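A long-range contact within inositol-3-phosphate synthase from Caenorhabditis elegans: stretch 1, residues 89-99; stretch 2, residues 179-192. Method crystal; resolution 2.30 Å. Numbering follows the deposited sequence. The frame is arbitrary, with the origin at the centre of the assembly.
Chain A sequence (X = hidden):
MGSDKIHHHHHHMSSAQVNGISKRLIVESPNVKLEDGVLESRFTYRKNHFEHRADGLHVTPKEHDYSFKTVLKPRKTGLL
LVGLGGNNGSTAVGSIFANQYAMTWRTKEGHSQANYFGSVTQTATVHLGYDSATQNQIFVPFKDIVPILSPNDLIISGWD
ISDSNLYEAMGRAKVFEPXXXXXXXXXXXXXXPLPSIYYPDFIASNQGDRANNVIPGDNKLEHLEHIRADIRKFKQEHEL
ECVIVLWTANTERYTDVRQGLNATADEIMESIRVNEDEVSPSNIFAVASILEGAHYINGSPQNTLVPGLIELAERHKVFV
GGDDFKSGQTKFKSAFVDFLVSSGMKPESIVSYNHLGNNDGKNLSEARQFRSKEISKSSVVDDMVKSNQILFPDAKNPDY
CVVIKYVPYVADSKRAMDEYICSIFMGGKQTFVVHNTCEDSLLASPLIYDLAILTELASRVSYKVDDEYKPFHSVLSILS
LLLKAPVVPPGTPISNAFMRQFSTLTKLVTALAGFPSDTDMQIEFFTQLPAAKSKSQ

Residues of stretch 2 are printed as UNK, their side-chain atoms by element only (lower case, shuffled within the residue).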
# COMPACT_ATOMS: atom_id res chain seq x y z
N GLY A 89 -21.03 -18.59 -12.74
CA GLY A 89 -21.93 -19.70 -12.96
C GLY A 89 -21.26 -21.03 -12.66
O GLY A 89 -21.78 -21.80 -11.85
N SER A 90 -20.13 -21.34 -13.30
CA SER A 90 -19.56 -22.70 -13.19
C SER A 90 -19.06 -22.92 -11.76
O SER A 90 -19.05 -24.03 -11.24
CB SER A 90 -18.44 -22.90 -14.19
OG SER A 90 -17.39 -21.96 -13.97
N THR A 91 -18.65 -21.84 -11.11
CA THR A 91 -18.20 -21.92 -9.73
C THR A 91 -19.34 -22.13 -8.76
O THR A 91 -19.21 -22.93 -7.84
CB THR A 91 -17.40 -20.65 -9.37
OG1 THR A 91 -16.18 -20.65 -10.12
CG2 THR A 91 -16.94 -20.70 -7.92
N ALA A 92 -20.43 -21.38 -8.94
CA ALA A 92 -21.64 -21.54 -8.18
C ALA A 92 -22.07 -22.99 -8.20
O ALA A 92 -22.35 -23.57 -7.16
CB ALA A 92 -22.74 -20.65 -8.75
N VAL A 93 -22.08 -23.59 -9.39
CA VAL A 93 -22.50 -25.00 -9.55
C VAL A 93 -21.45 -25.92 -8.92
O VAL A 93 -21.77 -26.78 -8.12
CB VAL A 93 -22.73 -25.38 -11.06
CG1 VAL A 93 -23.23 -26.82 -11.22
CG2 VAL A 93 -23.69 -24.45 -11.72
N GLY A 94 -20.18 -25.70 -9.27
CA GLY A 94 -19.09 -26.52 -8.75
C GLY A 94 -19.08 -26.65 -7.24
O GLY A 94 -19.00 -27.76 -6.71
N SER A 95 -19.17 -25.51 -6.56
CA SER A 95 -19.12 -25.45 -5.11
C SER A 95 -20.29 -26.11 -4.39
O SER A 95 -20.10 -26.62 -3.26
CB SER A 95 -18.98 -24.01 -4.63
OG SER A 95 -17.86 -23.38 -5.24
N ILE A 96 -21.48 -26.10 -4.99
CA ILE A 96 -22.63 -26.87 -4.45
C ILE A 96 -22.29 -28.36 -4.41
O ILE A 96 -22.37 -29.01 -3.36
CB ILE A 96 -23.96 -26.53 -5.22
CG1 ILE A 96 -24.35 -25.06 -4.94
CG2 ILE A 96 -25.10 -27.34 -4.79
CD1 ILE A 96 -25.41 -24.49 -5.88
N PHE A 97 -21.84 -28.88 -5.53
CA PHE A 97 -21.44 -30.29 -5.60
C PHE A 97 -20.35 -30.56 -4.60
O PHE A 97 -20.37 -31.54 -3.88
CB PHE A 97 -20.91 -30.62 -6.99
CG PHE A 97 -21.99 -30.85 -8.01
CD1 PHE A 97 -23.11 -31.65 -7.70
CD2 PHE A 97 -21.89 -30.30 -9.28
CE1 PHE A 97 -24.10 -31.86 -8.64
CE2 PHE A 97 -22.87 -30.53 -10.23
CZ PHE A 97 -23.98 -31.29 -9.92
N ALA A 98 -19.38 -29.64 -4.55
CA ALA A 98 -18.21 -29.81 -3.75
C ALA A 98 -18.61 -29.86 -2.30
O ALA A 98 -18.09 -30.69 -1.56
CB ALA A 98 -17.25 -28.68 -4.02
N ASN A 99 -19.54 -29.00 -1.88
CA ASN A 99 -20.08 -29.10 -0.50
C ASN A 99 -20.97 -30.32 -0.22
O ASN A 99 -20.96 -30.85 0.89
CB ASN A 99 -20.79 -27.82 -0.08
CG ASN A 99 -19.83 -26.72 0.27
OD1 ASN A 99 -19.54 -26.48 1.45
ND2 ASN A 99 -19.33 -26.03 -0.76
N UNK A 179 -6.72 -30.09 -8.75
CA UNK A 179 -7.25 -31.25 -8.04
C UNK A 179 -8.74 -31.23 -7.90
O UNK A 179 -9.38 -32.23 -8.18
o UNK A 179 -5.66 -32.20 -4.09
c UNK A 179 -6.46 -32.99 -4.64
c UNK A 179 -6.79 -32.83 -6.12
o UNK A 179 -7.03 -33.93 -4.03
c UNK A 179 -6.64 -31.41 -6.65
N UNK A 180 -9.29 -30.09 -7.46
CA UNK A 180 -10.74 -29.96 -7.23
C UNK A 180 -11.58 -29.98 -8.51
O UNK A 180 -12.76 -30.35 -8.49
c UNK A 180 -12.62 -27.08 -5.20
c UNK A 180 -11.08 -28.72 -6.36
c UNK A 180 -13.29 -29.55 -5.35
c UNK A 180 -12.55 -28.39 -6.04
N UNK A 181 -10.98 -29.58 -9.63
CA UNK A 181 -11.66 -29.64 -10.93
C UNK A 181 -11.74 -31.10 -11.34
O UNK A 181 -12.76 -31.54 -11.90
o UNK A 181 -10.14 -26.99 -14.05
c UNK A 181 -10.90 -28.82 -11.99
c UNK A 181 -10.90 -27.28 -11.80
n UNK A 181 -9.49 -25.40 -12.53
c UNK A 181 -10.15 -26.53 -12.89
N UNK A 182 -10.69 -31.87 -11.06
CA UNK A 182 -10.76 -33.32 -11.37
C UNK A 182 -11.80 -34.07 -10.56
O UNK A 182 -12.56 -34.82 -11.11
c UNK A 182 -8.67 -32.88 -13.45
o UNK A 182 -7.82 -31.99 -13.16
c UNK A 182 -9.40 -34.00 -11.28
c UNK A 182 -8.71 -34.17 -12.64
o UNK A 182 -9.49 -32.78 -14.39
N UNK A 183 -11.85 -33.84 -9.27
CA UNK A 183 -12.89 -34.41 -8.43
C UNK A 183 -14.28 -34.03 -8.90
O UNK A 183 -15.20 -34.87 -8.87
c UNK A 183 -10.50 -35.17 -4.09
n UNK A 183 -10.54 -34.91 -2.62
c UNK A 183 -11.59 -34.73 -6.25
c UNK A 183 -11.28 -34.16 -4.88
c UNK A 183 -12.68 -33.94 -6.98
N UNK A 184 -14.45 -32.77 -9.33
CA UNK A 184 -15.76 -32.28 -9.82
C UNK A 184 -16.12 -32.69 -11.25
O UNK A 184 -17.27 -32.53 -11.67
c UNK A 184 -17.47 -30.43 -7.76
c UNK A 184 -15.79 -28.82 -8.47
c UNK A 184 -16.04 -30.22 -8.26
c UNK A 184 -15.87 -30.80 -9.66
N UNK A 185 -15.16 -33.26 -11.97
CA UNK A 185 -15.35 -33.61 -13.38
C UNK A 185 -16.62 -34.48 -13.70
O UNK A 185 -17.40 -34.11 -14.58
c UNK A 185 -12.97 -35.19 -16.06
n UNK A 185 -11.08 -35.59 -18.13
c UNK A 185 -14.25 -35.00 -15.24
n UNK A 185 -13.25 -35.21 -17.50
c UNK A 185 -12.34 -35.40 -18.45
c UNK A 185 -14.06 -34.24 -13.95
n UNK A 185 -12.70 -35.42 -19.74
N UNK A 186 -16.84 -35.61 -13.03
CA UNK A 186 -18.01 -36.45 -13.37
C UNK A 186 -19.37 -35.80 -13.02
O UNK A 186 -20.42 -36.32 -13.38
c UNK A 186 -16.99 -37.27 -11.40
c UNK A 186 -16.05 -36.21 -11.93
c UNK A 186 -17.79 -37.71 -12.54
N UNK A 187 -19.34 -34.65 -12.34
CA UNK A 187 -20.58 -33.95 -12.01
C UNK A 187 -20.83 -32.79 -12.97
O UNK A 187 -21.97 -32.53 -13.39
c UNK A 187 -18.75 -35.79 -8.16
c UNK A 187 -20.29 -34.52 -9.53
c UNK A 187 -19.81 -36.45 -7.58
c UNK A 187 -20.55 -33.45 -10.57
c UNK A 187 -21.36 -35.19 -8.93
c UNK A 187 -21.12 -36.15 -7.97
c UNK A 187 -19.00 -34.82 -9.13
N UNK A 188 -19.76 -32.09 -13.33
CA UNK A 188 -19.85 -30.86 -14.10
C UNK A 188 -19.79 -31.14 -15.56
O UNK A 188 -20.46 -30.44 -16.33
c UNK A 188 -18.63 -29.55 -12.37
s UNK A 188 -19.89 -28.33 -12.00
c UNK A 188 -18.67 -29.97 -13.77
c UNK A 188 -19.02 -26.81 -12.49
N UNK A 189 -18.99 -32.13 -15.94
CA UNK A 189 -18.79 -32.43 -17.36
C UNK A 189 -20.10 -32.71 -18.14
O UNK A 189 -20.26 -32.20 -19.24
c UNK A 189 -16.16 -34.67 -19.27
c UNK A 189 -17.72 -33.53 -17.58
o UNK A 189 -15.36 -34.39 -20.19
c UNK A 189 -17.32 -33.71 -19.05
o UNK A 189 -16.05 -35.70 -18.54
N UNK A 190 -21.01 -33.53 -17.60
CA UNK A 190 -22.30 -33.76 -18.28
C UNK A 190 -23.13 -32.50 -18.48
O UNK A 190 -24.06 -32.53 -19.27
c UNK A 190 -23.04 -34.69 -17.30
c UNK A 190 -20.90 -34.36 -16.38
c UNK A 190 -21.97 -35.39 -16.60
N UNK A 191 -22.82 -31.41 -17.78
CA UNK A 191 -23.68 -30.23 -17.87
C UNK A 191 -23.27 -29.29 -19.00
O UNK A 191 -22.19 -28.73 -19.01
c UNK A 191 -23.77 -29.77 -13.99
c UNK A 191 -23.94 -30.44 -15.36
c UNK A 191 -24.96 -28.50 -16.56
c UNK A 191 -23.78 -29.47 -16.53
N UNK A 192 -24.14 -29.18 -19.99
CA UNK A 192 -23.93 -28.27 -21.11
C UNK A 192 -25.11 -27.31 -21.08
O UNK A 192 -26.25 -27.75 -21.15
c UNK A 192 -23.90 -29.02 -22.44
c UNK A 192 -23.90 -28.03 -23.61
c UNK A 192 -22.65 -29.91 -22.52

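Position 179 carries three carbons in a row, the third bearing two oxygens, and lies out of reach of stretch 1: Glu179. Position 180 has four carbons forked at the second, with chi1 near 180°; the fork identifies Leu180, whose CD1 lies 4.3 Å from Ala98 CB. At 181 the third carbon bears one oxygen and one nitrogen, an amide, hence Gln181; at 182 it bears two oxygens, hence Glu182. Neither reaches stretch 1. Position 183 is a row of four carbons ending in nitrogen, Lys183, and its NZ makes a long salt bridge of 3.9 Å to Glu179 OE2.

Position 184 again shows four carbons forked at the second, but points at Gly94, Phe97 and Ala98. This is Leu184: its CD2 is 3.3 Å from Gly94 O and 3.5 Å from Phe97 CB. Three carbons, a nitrogen and a carbon with two more nitrogens make 185 a guanidinium, Arg185. Position 186 closes three carbons onto its own backbone nitrogen, so it is Pro186; lacking an amide hydrogen, it cannot bond to the preceding turn, and the helix kinks here.

Position 187 has one carbon followed by a six-carbon ring with no heteroatom, Phe187. Its CB sits over a face of the Phe97 ring, 3.8 Å from the centroid of that ring and 16° off its normal, a CH-pi contact; the two rings meet obliquely, planes at 35°. Position 188 is an unbranched chain of two carbons, sulfur and carbon; its CA-to-CB bond points sideways to stretch 1, but its end comes nearer, reaching Ser90: Met188, with CE 3.0 Å from Ser90 O.

Position 189 ends in a carbon with two oxygens, Glu189, whose OE2 accepts from Arg185 NH2 at 2.9 Å in a salt bridge. Position 190 is a second ring closed on nitrogen, Pro190. Position 191 forks at its first carbon, with one arm two carbons long: Ile191, whose CD1 is 3.9 Å from Phe97 CE2. Position 192 has one carbon carrying two others, Val192, out of reach.

The helices cross at 93°, axes 10.1 Å apart at closest approach, and no hydrogen bond joins the stretches; packing is predominantly apolar, burying 380 Å². Gly94 lies near the crossing, its CA 6.7 Å from Leu184 CA. An ideal CB there would lie 3.6 Å from both Leu184 CD1 and Met188 CE, about contact distance, so these side chains alone would not exclude it; the tighter approach would be to Ser90 O of its own helix, at 3.1 Å. Met188 fits as a knob among Ser90, Val93, Gly94 and Phe97, while its SD lies at the edge of the Phe97 ring, 5.1 Å from that ring's centroid.

Stretch 2 (179-192) ELQEKLRPFMEPIV
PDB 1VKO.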